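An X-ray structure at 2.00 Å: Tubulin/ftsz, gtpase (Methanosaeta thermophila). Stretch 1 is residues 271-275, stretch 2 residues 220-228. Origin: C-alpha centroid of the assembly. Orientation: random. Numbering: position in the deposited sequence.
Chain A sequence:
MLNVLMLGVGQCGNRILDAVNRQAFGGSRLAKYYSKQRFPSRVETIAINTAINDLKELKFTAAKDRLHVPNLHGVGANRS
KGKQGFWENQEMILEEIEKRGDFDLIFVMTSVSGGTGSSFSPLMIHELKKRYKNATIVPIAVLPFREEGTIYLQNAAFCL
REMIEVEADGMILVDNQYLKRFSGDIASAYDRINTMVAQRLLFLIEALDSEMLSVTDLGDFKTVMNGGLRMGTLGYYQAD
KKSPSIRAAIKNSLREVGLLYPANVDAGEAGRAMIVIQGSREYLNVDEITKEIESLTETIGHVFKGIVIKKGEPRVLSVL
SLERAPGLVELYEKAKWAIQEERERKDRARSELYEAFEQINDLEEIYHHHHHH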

# COMPACT_ATOMS: atom_id res chain seq x y z
N GLY A 271 -13.31 -11.95 -1.69
CA GLY A 271 -13.46 -13.38 -1.43
C GLY A 271 -13.31 -13.79 0.03
O GLY A 271 -13.99 -14.70 0.49
N ARG A 272 -12.40 -13.13 0.74
CA ARG A 272 -12.14 -13.40 2.15
C ARG A 272 -12.03 -12.11 2.94
O ARG A 272 -11.65 -11.07 2.39
CB ARG A 272 -10.86 -14.22 2.35
CG ARG A 272 -10.93 -15.61 1.75
CD ARG A 272 -9.58 -16.29 1.67
NE ARG A 272 -9.66 -17.51 0.86
CZ ARG A 272 -8.69 -18.40 0.73
NH1 ARG A 272 -7.53 -18.24 1.34
NH2 ARG A 272 -8.89 -19.47 -0.03
N ALA A 273 -12.38 -12.18 4.22
CA ALA A 273 -12.23 -11.02 5.10
C ALA A 273 -11.93 -11.42 6.56
O ALA A 273 -12.27 -12.52 7.01
CB ALA A 273 -13.47 -10.14 5.04
N MET A 274 -11.24 -10.53 7.26
CA MET A 274 -11.07 -10.61 8.70
C MET A 274 -11.69 -9.33 9.26
O MET A 274 -11.32 -8.23 8.86
CB MET A 274 -9.59 -10.71 9.08
CG MET A 274 -9.33 -10.91 10.59
SD MET A 274 -7.57 -11.15 10.95
CE MET A 274 -6.88 -9.59 10.44
N ILE A 275 -12.70 -9.47 10.12
CA ILE A 275 -13.34 -8.32 10.74
C ILE A 275 -12.97 -8.26 12.22
O ILE A 275 -13.19 -9.22 12.94
CB ILE A 275 -14.89 -8.38 10.62
CG1 ILE A 275 -15.33 -8.65 9.18
CG2 ILE A 275 -15.53 -7.13 11.17
CD1 ILE A 275 -15.01 -7.56 8.21
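Stretch 2 (220-228) DFKTVMNGG

Stretch 2 lays the last turns of a helix, residues 220-225, across the face of the strand 271-275. The two run roughly antiparallel, with 146° between their N-to-C directions, a signed crossing angle of -146° and axes 7.6 Å apart at closest approach. Val224 marks the register: its CA lies 5.3 Å from the CA of Arg272. Backbone bonds such as Val224 N to Asp220 O (3.0 Å) hold the helix until Asn226, the first residue to leave helical phi/psi; Gly227 and Gly228 follow in a loop.

The apolar part of the contact uses the alternation of the strand. Arg272 and Met274 point their CA-to-CB bonds toward the helix, while that of Ala273 points away. Val224, a t rotamer, packs over this stretch of backbone: its CG2 lies 3.7 Å from Ala273 O and 4.1 Å from Met274 CB, and its CG1 4.0 Å from Arg272 O. Met274, extended with chi1 and chi2 both t, carries its CE to 3.6 Å from Phe221 CD1, one helical turn before Val224. A branched residue close to the strand thus pairs with a long one that reaches across to the helix.

The polar part is a single hydrogen bond across the stretches. Arg272, in an extended m, t, t conformation, reaches alongside the last turn of the helix and donates from NH1 to Thr223 O at 2.8 Å, with an N-H...O angle of 156°. The acceptor lies near the guanidinium plane, as a well-directed bond requires, and is a backbone carbonyl in the last turn. Gly227 CA sits over one face of the same group, 3.6 Å from Arg272 NH1. Here glycine makes room: an ideal CB on Gly227 would fall 2.6 Å from Arg272 CD, a clash.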

# COMPACT_ATOMS: atom_id res chain seq x y z
N ASP A 220 -4.81 -16.92 10.40
CA ASP A 220 -6.06 -16.43 9.82
C ASP A 220 -5.82 -15.20 8.94
O ASP A 220 -6.34 -15.10 7.82
CB ASP A 220 -7.08 -16.11 10.92
CG ASP A 220 -7.55 -17.36 11.65
OD1 ASP A 220 -6.99 -18.46 11.41
OD2 ASP A 220 -8.49 -17.25 12.47
N PHE A 221 -4.99 -14.30 9.42
CA PHE A 221 -4.60 -13.13 8.65
C PHE A 221 -3.93 -13.56 7.33
O PHE A 221 -4.30 -13.09 6.25
CB PHE A 221 -3.70 -12.23 9.49
CG PHE A 221 -3.19 -11.03 8.76
CD1 PHE A 221 -4.06 -10.06 8.31
CD2 PHE A 221 -1.83 -10.86 8.56
CE1 PHE A 221 -3.59 -8.94 7.62
CE2 PHE A 221 -1.35 -9.74 7.89
CZ PHE A 221 -2.23 -8.78 7.41
N LYS A 222 -2.98 -14.48 7.42
CA LYS A 222 -2.32 -14.96 6.21
C LYS A 222 -3.33 -15.59 5.26
O LYS A 222 -3.25 -15.38 4.05
CB LYS A 222 -1.23 -15.97 6.53
CG LYS A 222 -0.05 -15.42 7.29
CD LYS A 222 0.86 -16.55 7.74
CE LYS A 222 1.69 -17.08 6.58
NZ LYS A 222 2.57 -16.03 6.00
N THR A 223 -4.26 -16.36 5.81
CA THR A 223 -5.29 -17.03 5.00
C THR A 223 -6.11 -16.03 4.16
O THR A 223 -6.39 -16.28 2.99
CB THR A 223 -6.26 -17.85 5.90
OG1 THR A 223 -5.56 -18.97 6.46
CG2 THR A 223 -7.46 -18.35 5.10
N VAL A 224 -6.51 -14.93 4.78
CA VAL A 224 -7.18 -13.85 4.08
C VAL A 224 -6.26 -13.23 3.01
O VAL A 224 -6.63 -13.16 1.85
CB VAL A 224 -7.68 -12.76 5.06
CG1 VAL A 224 -8.21 -11.55 4.30
CG2 VAL A 224 -8.77 -13.33 5.97
N MET A 225 -5.05 -12.84 3.40
CA MET A 225 -4.17 -12.08 2.52
C MET A 225 -3.75 -12.88 1.29
O MET A 225 -3.51 -12.32 0.22
CB MET A 225 -2.91 -11.64 3.27
CG MET A 225 -3.16 -10.69 4.45
SD MET A 225 -3.83 -9.13 3.86
CE MET A 225 -2.39 -8.50 3.02
N ASN A 226 -3.69 -14.19 1.44
CA ASN A 226 -3.28 -15.06 0.35
C ASN A 226 -4.44 -15.62 -0.46
O ASN A 226 -4.25 -16.49 -1.28
CB ASN A 226 -2.39 -16.19 0.86
CG ASN A 226 -1.04 -15.69 1.30
OD1 ASN A 226 -0.47 -14.81 0.67
ND2 ASN A 226 -0.54 -16.22 2.41
N GLY A 227 -5.64 -15.11 -0.23
CA GLY A 227 -6.78 -15.58 -0.98
C GLY A 227 -6.89 -14.88 -2.32
O GLY A 227 -6.25 -13.86 -2.56
N GLY A 228 -7.70 -15.44 -3.22
CA GLY A 228 -8.07 -14.77 -4.45
C GLY A 228 -6.90 -14.22 -5.26
O GLY A 228 -5.98 -14.96 -5.58